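Local coordinates for protein signal recognition particle subunit srp14 (Schizosaccharomyces pombe, PDB 2W9J) that is probably a component of the signal recognition particle, a ribonucleoprotein that targets secretory and membrane proteins to the endoplasmic reticulum during translation, and binds 7S RNA, at residues M1-S4 against N5-L9. Residues are numbered along the deposited sequence; the frame is centred on the assembly and turned at random.
Sequences MLLS and NEEFL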
loop_
_atom_site.group_PDB
_atom_site.type_symbol
_atom_site.label_atom_id
_atom_site.label_comp_id
_atom_site.label_asym_id
_atom_site.label_seq_id
_atom_site.Cartn_x
_atom_site.Cartn_y
_atom_site.Cartn_z
ATOM N N MET A 1 4.556 -9.533 -7.452
ATOM C CA MET A 1 3.323 -10.353 -7.336
ATOM C C MET A 1 2.466 -9.822 -6.207
ATOM O O MET A 1 2.915 -8.971 -5.450
ATOM C CB MET A 1 3.678 -11.824 -7.155
ATOM C CG MET A 1 4.228 -12.430 -8.439
ATOM S SD MET A 1 4.258 -14.231 -8.444
ATOM C CE MET A 1 2.546 -14.614 -8.762
ATOM N N LEU A 2 1.226 -10.293 -6.113
ATOM C CA LEU A 2 0.303 -9.782 -5.110
ATOM C C LEU A 2 0.820 -10.047 -3.706
ATOM O O LEU A 2 1.118 -11.174 -3.350
ATOM C CB LEU A 2 -1.084 -10.388 -5.287
ATOM C CG LEU A 2 -2.187 -9.718 -4.474
ATOM C CD1 LEU A 2 -2.562 -8.392 -5.109
ATOM C CD2 LEU A 2 -3.379 -10.647 -4.398
ATOM N N LEU A 3 0.941 -8.997 -2.920
ATOM C CA LEU A 3 1.480 -9.110 -1.576
ATOM C C LEU A 3 0.359 -9.106 -0.546
ATOM O O LEU A 3 -0.725 -8.555 -0.791
ATOM C CB LEU A 3 2.428 -7.940 -1.276
ATOM C CG LEU A 3 3.585 -7.627 -2.230
ATOM C CD1 LEU A 3 4.024 -6.166 -2.086
ATOM C CD2 LEU A 3 4.755 -8.571 -2.018
ATOM N N SER A 4 0.629 -9.711 0.607
ATOM C CA SER A 4 -0.241 -9.552 1.761
ATOM C C SER A 4 -0.163 -8.102 2.218
ATOM O O SER A 4 0.809 -7.404 1.929
ATOM C CB SER A 4 0.182 -10.487 2.900
ATOM O OG SER A 4 1.489 -10.179 3.362
ATOM N N ASN A 5 -1.203 -7.658 2.918
ATOM C CA ASN A 5 -1.256 -6.331 3.496
ATOM C C ASN A 5 -0.013 -5.985 4.319
ATOM O O ASN A 5 0.571 -4.914 4.140
ATOM C CB ASN A 5 -2.516 -6.187 4.345
ATOM C CG ASN A 5 -3.783 -6.484 3.561
ATOM O OD1 ASN A 5 -3.725 -6.813 2.374
ATOM N ND2 ASN A 5 -4.940 -6.369 4.224
ATOM N N GLU A 6 0.399 -6.889 5.202
ATOM C CA GLU A 6 1.535 -6.631 6.080
ATOM C C GLU A 6 2.840 -6.505 5.291
ATOM O O GLU A 6 3.687 -5.691 5.621
ATOM C CB GLU A 6 1.608 -7.663 7.224
ATOM C CG GLU A 6 0.456 -7.490 8.257
ATOM C CD GLU A 6 0.421 -8.533 9.406
ATOM O OE1 GLU A 6 1.004 -9.640 9.278
ATOM O OE2 GLU A 6 -0.215 -8.237 10.453
ATOM N N GLU A 7 2.988 -7.273 4.221
ATOM C CA GLU A 7 4.155 -7.126 3.341
ATOM C C GLU A 7 4.101 -5.862 2.457
ATOM O O GLU A 7 5.133 -5.246 2.202
ATOM C CB GLU A 7 4.369 -8.388 2.490
ATOM C CG GLU A 7 5.740 -8.480 1.818
ATOM C CD GLU A 7 6.902 -8.322 2.807
ATOM O OE1 GLU A 7 6.914 -9.038 3.837
ATOM O OE2 GLU A 7 7.804 -7.480 2.556
ATOM N N PHE A 8 2.908 -5.481 2.000
ATOM C CA PHE A 8 2.729 -4.275 1.181
ATOM C C PHE A 8 3.155 -3.038 1.951
ATOM O O PHE A 8 3.839 -2.172 1.417
ATOM C CB PHE A 8 1.268 -4.140 0.771
ATOM C CG PHE A 8 0.948 -2.883 -0.005
ATOM C CD1 PHE A 8 0.979 -2.883 -1.395
ATOM C CD2 PHE A 8 0.553 -1.727 0.643
ATOM C CE1 PHE A 8 0.668 -1.742 -2.115
ATOM C CE2 PHE A 8 0.237 -0.582 -0.078
ATOM C CZ PHE A 8 0.289 -0.593 -1.451
ATOM N N LEU A 9 2.741 -2.959 3.210
ATOM C CA LEU A 9 3.125 -1.867 4.087
ATOM C C LEU A 9 4.611 -1.885 4.392
ATOM O O LEU A 9 5.212 -0.828 4.595
ATOM C CB LEU A 9 2.336 -1.942 5.390
ATOM C CG LEU A 9 0.835 -1.764 5.205
ATOM C CD1 LEU A 9 0.092 -2.042 6.483
ATOM C CD2 LEU A 9 0.522 -0.388 4.669
#
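Ser4 and Glu7 meet at the start of helix 5-17 in an example of N-capping, the closing of a helix's first turn by the residue just before it. The hydroxyl oxygen Ser4 OG accepts from the backbone Glu7 N, but the bond is weak at 3.4 Å. With chi1 at 63°, OG sits between the serine's own backbone N and carbonyl carbon, a rotation that brings it toward Glu7 N. Ser4 OG also rests 3.5 Å from Glu7 CB. The firmer link is made by the main chain: Phe8 N donates to Ser4 O over 2.8 Å, the first i to i+4 bond of the helix, and Leu9 N to Asn5 O carries the pattern on.

Just ahead of the cap, Leu3 folds back onto the same turn with its two methyls divided between neighbours. Leu3 CD2 lies 4.0 Å from Glu7 CG, the two side chains slanting across each other, while Leu3 CD1 lies 4.0 Å from Phe8 CA. A chi1 of -165°, with CG anti to the backbone N, places Glu7 CG against the leucine; beyond it the chain bends at chi2 and the carboxylate leads away.

Phe8 meets residues 1-4 with its backbone and CB; its ring goes inward to Ile58 and Thr60 of strand 57-63, Ile48 and Ala50 of strand 45-51, and Phe70 of helix 67-76. Leu3 in turn pairs through its backbone with Ser59, and its carbonyl accepts from Thr60 OG1, tying residues 1-4 to strand 57-63 as helix 5-17 begins beside helix 67-76.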